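Local coordinates for protein mannan endo-1,4-beta-mannosidase (Mytilus edulis, PDB 2C0H) that hydrolyses internal beta-1,4-mannosidic linkages in the backbones of mannans, galactomannans and glucomannans, working as a monomeric endo-acting glycoside hydrolase of family 5, at residues Ser185-Gly190 / Gly224-Lys229; Val262-Tyr265 / His270-Asn273; Gly293-Glu298 / Ser307-Ala312. The protein carries 3 engineered substitutions. All coordinates share one frame; numbering follows the deposited sequence.

The three contacts follow one another along the chain, each closing before the next opens, at the C-terminal ends of neighbouring parallel strands of the TIM barrel. Contact 1 continues strand 221-225, contact 2 strand 260-263 and contact 3 strand 290-294, and these strands lie side by side in that order. The centres of contacts 1 and 2 are about 10 Å apart, as are those of contacts 2 and 3, whereas contacts 1 and 3 are about 19 Å apart and do not touch. Strand pairing and the Y265-E294 hydrogen bond tie contact 2 to its neighbours. Together they carry W226 and Y265, which by similarity bind substrate, and E294, the probable nucleophile.

Contact 1. Residues Ser185-Gly190 / Gly224-Lys229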
loop_
_atom_site.group_PDB
_atom_site.type_symbol
_atom_site.label_atom_id
_atom_site.label_comp_id
_atom_site.label_asym_id
_atom_site.label_seq_id
_atom_site.Cartn_x
_atom_site.Cartn_y
_atom_site.Cartn_z
ATOM N N SER A 185 0.317 -22.249 7.107
ATOM C CA SER A 185 -0.714 -23.253 7.394
ATOM C C SER A 185 -1.441 -22.924 8.705
ATOM O O SER A 185 -0.804 -22.664 9.714
ATOM C CB SER A 185 -0.106 -24.652 7.460
ATOM O OG SER A 185 0.286 -25.090 6.173
ATOM N N GLY A 186 -2.772 -22.906 8.668
ATOM C CA GLY A 186 -3.581 -22.545 9.842
ATOM C C GLY A 186 -3.746 -21.055 10.087
ATOM O O GLY A 186 -4.423 -20.658 11.042
ATOM N N SER A 187 -3.134 -20.223 9.237
ATOM C CA SER A 187 -3.142 -18.755 9.407
ATOM C C SER A 187 -4.339 -18.049 8.779
ATOM O O SER A 187 -4.602 -16.881 9.073
ATOM C CB SER A 187 -1.873 -18.160 8.797
ATOM O OG SER A 187 -1.986 -18.088 7.377
ATOM N N GLY A 188 -5.039 -18.733 7.878
ATOM C CA GLY A 188 -6.097 -18.115 7.101
ATOM C C GLY A 188 -5.666 -17.646 5.724
ATOM O O GLY A 188 -6.509 -17.371 4.895
ATOM N N ALA A 189 -4.358 -17.555 5.475
ATOM C CA ALA A 189 -3.871 -17.178 4.146
ATOM C C ALA A 189 -4.497 -18.045 3.061
ATOM O O ALA A 189 -4.786 -19.221 3.296
ATOM C CB ALA A 189 -2.368 -17.316 4.089
ATOM N N GLY A 190 -4.689 -17.467 1.874
ATOM C CA GLY A 190 -5.321 -18.160 0.753
ATOM C C GLY A 190 -6.839 -18.190 0.828
ATOM O O GLY A 190 -7.475 -19.001 0.159
ATOM N N GLY A 224 0.953 -3.756 0.463
ATOM C CA GLY A 224 0.165 -3.899 1.690
ATOM C C GLY A 224 -0.070 -5.342 2.134
ATOM O O GLY A 224 -1.052 -5.965 1.732
ATOM N N SER A 225 0.815 -5.870 2.977
ATOM C CA SER A 225 0.772 -7.258 3.438
ATOM C C SER A 225 -0.337 -7.473 4.463
ATOM O O SER A 225 -0.546 -6.640 5.330
ATOM C CB SER A 225 2.123 -7.671 4.037
ATOM O OG SER A 225 2.073 -8.990 4.520
ATOM N N TRP A 226 -1.024 -8.599 4.351
ATOM C CA TRP A 226 -2.189 -8.883 5.203
ATOM C C TRP A 226 -1.871 -9.160 6.665
ATOM O O TRP A 226 -2.711 -8.912 7.535
ATOM C CB TRP A 226 -3.028 -10.017 4.585
ATOM C CG TRP A 226 -3.287 -11.214 5.458
ATOM C CD1 TRP A 226 -4.438 -11.502 6.153
ATOM C CD2 TRP A 226 -2.395 -12.305 5.709
ATOM N NE1 TRP A 226 -4.300 -12.682 6.818
ATOM C CE2 TRP A 226 -3.060 -13.204 6.567
ATOM C CE3 TRP A 226 -1.092 -12.609 5.298
ATOM C CZ2 TRP A 226 -2.469 -14.380 7.018
ATOM C CZ3 TRP A 226 -0.505 -13.777 5.751
ATOM C CH2 TRP A 226 -1.190 -14.648 6.610
ATOM N N ASN A 227 -0.676 -9.665 6.947
ATOM C CA ASN A 227 -0.308 -10.110 8.296
ATOM C C ASN A 227 1.209 -10.196 8.414
ATOM O O ASN A 227 1.891 -10.547 7.455
ATOM C CB ASN A 227 -0.957 -11.467 8.612
ATOM C CG ASN A 227 -0.725 -11.936 10.046
ATOM O OD1 ASN A 227 0.272 -12.579 10.345
ATOM N ND2 ASN A 227 -1.692 -11.682 10.916
ATOM N N MET A 228 1.729 -9.885 9.595
ATOM C CA MET A 228 3.165 -9.946 9.837
ATOM C C MET A 228 3.813 -11.313 9.572
ATOM O O MET A 228 5.021 -11.371 9.324
ATOM C CB MET A 228 3.448 -9.511 11.278
ATOM C CG MET A 228 4.891 -9.300 11.634
ATOM S SD MET A 228 5.748 -8.033 10.679
ATOM C CE MET A 228 4.781 -6.618 11.098
ATOM N N LYS A 229 3.053 -12.407 9.628
ATOM C CA LYS A 229 3.588 -13.742 9.309
ATOM C C LYS A 229 4.220 -13.867 7.925
ATOM O O LYS A 229 5.004 -14.785 7.708
ATOM C CB LYS A 229 2.510 -14.822 9.469
ATOM C CG LYS A 229 2.181 -15.100 10.914
ATOM C CD LYS A 229 1.111 -16.148 11.066
ATOM C CE LYS A 229 0.914 -16.498 12.535
ATOM N NZ LYS A 229 -0.186 -17.492 12.723
HETATM O O HOH W 1 0.321 -19.988 10.731
HETATM O O HOH W 2 -6.239 -14.287 8.340
#
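S187 meets the indole of W226 at its benzene end, with OG near the ring plane at the edge and 3.6 Å from CH2. A189 comes to the same corner obliquely, CB 3.9 Å from W226 CH2. N227 CB sits 3.2 Å above one face of the W226 indole, over its centre, while A189 CA lies 4.2 Å above the opposite face, near the rim. At the pyrrole edge, W226 NE1 donates a hydrogen bond to a water 2.9 Å away, which donates in turn to S187 O, so the ring is held by both packing and a solvent bridge. S187 OG lies between its backbone N and carbonyl carbon (chi1 78°), a position that presents it both to the indole edge and to A189 N, from which it accepts at 3.1 Å in an ST turn; it also bonds L184 O. The extended side chain of K229 passes S187 CB with its CD and reaches, through a second water, S185 O. W226 is a substrate-binding residue by similarity, and its ring meets that of W191. The contact thus joins the long loop between strand 155-162 and helix 198-215 to the chain leaving strand 221-225, on the catalytic side of the barrel.

Contact 2. Residues Val262-Tyr265 / His270-Asn273; sequences VHTY and HFGN
F271 packs against T264 and the backbone of Y265 where the chain leaves strand 260-263 of the TIM barrel and loops out before strand 290-294. The tight part is small and centres on one ring carbon: F271 CE1 lies 3.5 Å from T264 OG1 and 3.7 Å from Y265 C, both set obliquely to the ring. The T264 and F271 side chains meet nearly perpendicular to one another. T264 OG1 stands opposite the backbone N about the first torsion (chi1 -173°), which directs it to the phenyl ring, while it is also hydrogen-bonded with S275 OG. F277 meets the F271 ring and also touches T264, adding a second aromatic to this packed side. Away from the ring the contact is looser and wetter. G272 offers backbone alone, and no direct hydrogen bond spans the two segments. Y265 CB points away from 270-273; its OH is hydrogen-bonded with E294 OE1, and the residue binds substrate by similarity. The polar link across the loop is made by a water that donates to Y265 O at 2.8 Å and accepts from G272 N at 3.0 Å.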
loop_
_atom_site.group_PDB
_atom_site.type_symbol
_atom_site.label_atom_id
_atom_site.label_comp_id
_atom_site.label_asym_id
_atom_site.label_seq_id
_atom_site.Cartn_x
_atom_site.Cartn_y
_atom_site.Cartn_z
ATOM N N VAL A 262 2.076 -3.191 6.677
ATOM C CA VAL A 262 1.430 -4.370 7.236
ATOM C C VAL A 262 0.080 -3.986 7.796
ATOM O O VAL A 262 -0.083 -2.900 8.322
ATOM C CB VAL A 262 2.268 -5.060 8.345
ATOM C CG1 VAL A 262 2.385 -4.173 9.594
ATOM C CG2 VAL A 262 1.692 -6.403 8.710
ATOM N N HIS A 263 -0.871 -4.900 7.675
ATOM C CA HIS A 263 -2.200 -4.692 8.208
ATOM C C HIS A 263 -2.386 -5.505 9.492
ATOM O O HIS A 263 -1.760 -6.558 9.679
ATOM C CB HIS A 263 -3.217 -5.096 7.148
ATOM C CG HIS A 263 -3.021 -4.397 5.833
ATOM N ND1 HIS A 263 -3.646 -4.807 4.675
ATOM C CD2 HIS A 263 -2.266 -3.326 5.493
ATOM C CE1 HIS A 263 -3.286 -4.013 3.683
ATOM N NE2 HIS A 263 -2.450 -3.105 4.151
ATOM N N THR A 264 -3.226 -5.027 10.406
ATOM C CA THR A 264 -3.419 -5.797 11.638
ATOM C C THR A 264 -4.793 -5.565 12.247
ATOM O O THR A 264 -5.242 -4.419 12.409
ATOM C CB THR A 264 -2.262 -5.510 12.640
ATOM O OG1 THR A 264 -2.341 -6.375 13.788
ATOM C CG2 THR A 264 -2.274 -4.079 13.045
ATOM N N TYR A 265 -5.470 -6.680 12.507
ATOM C CA TYR A 265 -6.800 -6.698 13.109
ATOM C C TYR A 265 -6.834 -7.767 14.193
ATOM O O TYR A 265 -6.183 -8.806 14.064
ATOM C CB TYR A 265 -7.842 -7.015 12.042
ATOM C CG TYR A 265 -7.912 -6.018 10.902
ATOM C CD1 TYR A 265 -8.633 -4.837 11.023
ATOM C CD2 TYR A 265 -7.286 -6.267 9.690
ATOM C CE1 TYR A 265 -8.725 -3.921 9.992
ATOM C CE2 TYR A 265 -7.383 -5.362 8.644
ATOM C CZ TYR A 265 -8.099 -4.182 8.796
ATOM O OH TYR A 265 -8.247 -3.246 7.790
ATOM N N HIS A 270 -8.608 -10.091 20.827
ATOM C CA HIS A 270 -7.188 -10.159 21.177
ATOM C C HIS A 270 -6.337 -10.090 19.919
ATOM O O HIS A 270 -6.709 -10.642 18.891
ATOM C CB HIS A 270 -6.864 -11.449 21.936
ATOM C CG HIS A 270 -7.510 -11.533 23.286
ATOM N ND1 HIS A 270 -6.969 -10.944 24.408
ATOM C CD2 HIS A 270 -8.646 -12.145 23.693
ATOM C CE1 HIS A 270 -7.746 -11.188 25.449
ATOM N NE2 HIS A 270 -8.771 -11.914 25.041
ATOM N N PHE A 271 -5.216 -9.381 20.004
ATOM C CA PHE A 271 -4.206 -9.436 18.944
ATOM C C PHE A 271 -3.365 -10.715 19.087
ATOM O O PHE A 271 -3.019 -11.125 20.194
ATOM C CB PHE A 271 -3.277 -8.212 18.989
ATOM C CG PHE A 271 -3.859 -6.955 18.356
ATOM C CD1 PHE A 271 -4.132 -6.896 16.995
ATOM C CD2 PHE A 271 -4.098 -5.814 19.112
ATOM C CE1 PHE A 271 -4.640 -5.743 16.405
ATOM C CE2 PHE A 271 -4.611 -4.666 18.522
ATOM C CZ PHE A 271 -4.889 -4.633 17.167
ATOM N N GLY A 272 -3.028 -11.332 17.961
ATOM C CA GLY A 272 -2.073 -12.434 17.956
ATOM C C GLY A 272 -0.676 -11.933 18.260
ATOM O O GLY A 272 -0.394 -10.747 18.099
ATOM N N ASN A 273 0.210 -12.843 18.665
ATOM C CA ASN A 273 1.573 -12.480 19.042
ATOM C C ASN A 273 2.373 -11.859 17.900
ATOM O O ASN A 273 3.358 -11.186 18.144
ATOM C CB ASN A 273 2.341 -13.687 19.585
ATOM C CG ASN A 273 3.670 -13.290 20.241
ATOM O OD1 ASN A 273 3.717 -12.410 21.107
ATOM N ND2 ASN A 273 4.751 -13.935 19.824
HETATM O O HOH W 3 -4.322 -10.514 15.368
#

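Contact 3. Residues Gly293-Glu298 / Ser307-Ala312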
loop_
_atom_site.group_PDB
_atom_site.type_symbol
_atom_site.label_atom_id
_atom_site.label_comp_id
_atom_site.label_asym_id
_atom_site.label_seq_id
_atom_site.Cartn_x
_atom_site.Cartn_y
_atom_site.Cartn_z
ATOM N N GLY A 293 -0.561 -0.054 7.818
ATOM C CA GLY A 293 -1.336 0.485 6.710
ATOM C C GLY A 293 -2.829 0.284 6.766
ATOM O O GLY A 293 -3.528 0.883 5.971
ATOM N N GLU A 294 -3.284 -0.561 7.694
ATOM C CA GLU A 294 -4.728 -0.727 7.971
ATOM C C GLU A 294 -4.892 -1.166 9.420
ATOM O O GLU A 294 -4.191 -2.080 9.867
ATOM C CB GLU A 294 -5.368 -1.816 7.101
ATOM C CG GLU A 294 -5.436 -1.536 5.608
ATOM C CD GLU A 294 -6.213 -2.590 4.829
ATOM O OE1 GLU A 294 -6.855 -3.470 5.459
ATOM O OE2 GLU A 294 -6.178 -2.548 3.569
ATOM N N PHE A 295 -5.808 -0.513 10.135
ATOM C CA PHE A 295 -6.206 -0.919 11.487
ATOM C C PHE A 295 -7.413 -0.071 11.830
ATOM O O PHE A 295 -7.667 0.945 11.179
ATOM C CB PHE A 295 -5.092 -0.663 12.511
ATOM C CG PHE A 295 -4.748 0.784 12.697
ATOM C CD1 PHE A 295 -5.287 1.545 13.748
ATOM C CD2 PHE A 295 -3.872 1.418 11.817
ATOM C CE1 PHE A 295 -4.962 2.861 13.903
ATOM C CE2 PHE A 295 -3.552 2.751 11.968
ATOM C CZ PHE A 295 -4.085 3.486 13.012
ATOM N N ASN A 296 -8.127 -0.451 12.893
ATOM C CA ASN A 296 -9.127 0.454 13.478
ATOM C C ASN A 296 -9.475 0.029 14.904
ATOM O O ASN A 296 -9.156 -1.065 15.351
ATOM C CB ASN A 296 -10.395 0.592 12.607
ATOM C CG ASN A 296 -11.041 -0.731 12.260
ATOM O OD1 ASN A 296 -11.299 -1.581 13.119
ATOM N ND2 ASN A 296 -11.326 -0.922 10.971
ATOM N N GLN A 297 -10.089 0.957 15.617
ATOM C CA GLN A 297 -10.462 0.755 17.017
ATOM C C GLN A 297 -11.491 -0.367 17.164
ATOM O O GLN A 297 -11.489 -1.102 18.151
ATOM C CB GLN A 297 -11.008 2.068 17.536
ATOM C CG GLN A 297 -11.391 2.111 18.968
ATOM C CD GLN A 297 -12.001 3.442 19.316
ATOM O OE1 GLN A 297 -11.440 4.516 19.029
ATOM N NE2 GLN A 297 -13.181 3.391 19.909
ATOM N N GLU A 298 -12.352 -0.515 16.174
ATOM C CA GLU A 298 -13.367 -1.561 16.211
ATOM C C GLU A 298 -12.759 -2.972 16.266
ATOM O O GLU A 298 -13.368 -3.905 16.802
ATOM C CB GLU A 298 -14.324 -1.390 15.023
ATOM C CG GLU A 298 -15.258 -0.154 15.119
ATOM C CD GLU A 298 -14.614 1.213 14.807
ATOM O OE1 GLU A 298 -13.420 1.292 14.445
ATOM O OE2 GLU A 298 -15.318 2.250 14.906
ATOM N N SER A 307 -4.579 5.645 21.304
ATOM C CA SER A 307 -3.537 4.703 21.756
ATOM C C SER A 307 -2.886 3.964 20.600
ATOM O O SER A 307 -1.693 3.702 20.651
ATOM C CB SER A 307 -4.102 3.683 22.740
ATOM O OG SER A 307 -4.353 4.300 24.014
ATOM N N MET A 308 -3.665 3.651 19.576
ATOM C CA MET A 308 -3.131 2.935 18.417
ATOM C C MET A 308 -2.200 3.875 17.616
ATOM O O MET A 308 -1.086 3.480 17.246
ATOM C CB MET A 308 -4.274 2.377 17.568
ATOM C CG MET A 308 -5.129 1.336 18.316
ATOM S SD MET A 308 -6.518 0.655 17.388
ATOM C CE MET A 308 -5.706 -0.736 16.644
ATOM N N PHE A 309 -2.625 5.107 17.355
ATOM C CA PHE A 309 -1.740 6.116 16.695
ATOM C C PHE A 309 -0.491 6.364 17.563
ATOM O O PHE A 309 0.632 6.439 17.050
ATOM C CB PHE A 309 -2.488 7.418 16.392
ATOM C CG PHE A 309 -3.245 7.406 15.088
ATOM C CD1 PHE A 309 -2.648 7.848 13.916
ATOM C CD2 PHE A 309 -4.557 7.005 15.039
ATOM C CE1 PHE A 309 -3.330 7.841 12.720
ATOM C CE2 PHE A 309 -5.273 7.038 13.843
ATOM C CZ PHE A 309 -4.645 7.454 12.671
ATOM N N GLU A 310 -0.673 6.451 18.880
ATOM C CA GLU A 310 0.458 6.652 19.790
ATOM C C GLU A 310 1.474 5.527 19.747
ATOM O O GLU A 310 2.689 5.786 19.763
ATOM C CB GLU A 310 -0.022 6.825 21.236
ATOM C CG GLU A 310 1.089 7.199 22.230
ATOM C CD GLU A 310 1.536 8.642 22.134
ATOM O OE1 GLU A 310 0.931 9.417 21.359
ATOM O OE2 GLU A 310 2.504 9.013 22.844
ATOM N N TRP A 311 0.994 4.281 19.736
ATOM C CA TRP A 311 1.878 3.105 19.673
ATOM C C TRP A 311 2.703 3.171 18.388
ATOM O O TRP A 311 3.935 3.059 18.430
ATOM C CB TRP A 311 1.094 1.791 19.748
ATOM C CG TRP A 311 1.987 0.579 19.844
ATOM C CD1 TRP A 311 2.496 -0.148 18.806
ATOM C CD2 TRP A 311 2.484 -0.034 21.041
ATOM N NE1 TRP A 311 3.267 -1.171 19.281
ATOM C CE2 TRP A 311 3.285 -1.127 20.650
ATOM C CE3 TRP A 311 2.342 0.245 22.402
ATOM C CZ2 TRP A 311 3.935 -1.948 21.575
ATOM C CZ3 TRP A 311 2.972 -0.570 23.316
ATOM C CH2 TRP A 311 3.765 -1.653 22.905
ATOM N N ALA A 312 2.033 3.391 17.264
ATOM C CA ALA A 312 2.742 3.460 15.971
ATOM C C ALA A 312 3.786 4.558 16.000
ATOM O O ALA A 312 4.924 4.360 15.572
ATOM C CB ALA A 312 1.775 3.683 14.823
#
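F295 swings its ring toward helix 305-314 by placing CG between its own backbone N and carbonyl carbon (chi1 64°), and M308 answers with an extended chain that bends only at its last torsion (chi3 90°), placing the methyl beside both F295 CD1 and N296 O. F295 and M308 run antiparallel alongside one another. M308 CE reaches F295 CD1 at 3.7 Å, approaching the ring obliquely, and lies equally far, 3.7 Å, from N296 O. The M308 sulfur stands at the edge of the F295 ring, 5.2 Å from the centroid, a Met-aromatic contact. Farther along the same ring, M308 CB packs on F295 CE1 at 3.8 Å. The far end of F295 then meets F309 in a T-shaped stack: F295 CZ sits 3.8 Å from F309 CE2, over one face of F309 but displaced from its centre, with the planes inclined at 69°. One phenyl is therefore engaged along one flank by a methionine and at its far end by a second aromatic. A320 and T322 of strand 319-322 also touch F295, so the cluster lies between helix 305-314 and strand 319-322 of the beta-alpha-beta unit that begins with strand 290-294. E294, the nucleophile by similarity, immediately precedes F295 but faces the other way, and its OE2 forms a salt bridge with R63 NH1. Across the two segments the contact is apolar and aromatic, without a hydrogen bond or salt bridge, implying that dispersion and ring-edge electrostatics join the helix to the chain just beyond the catalytic strand end.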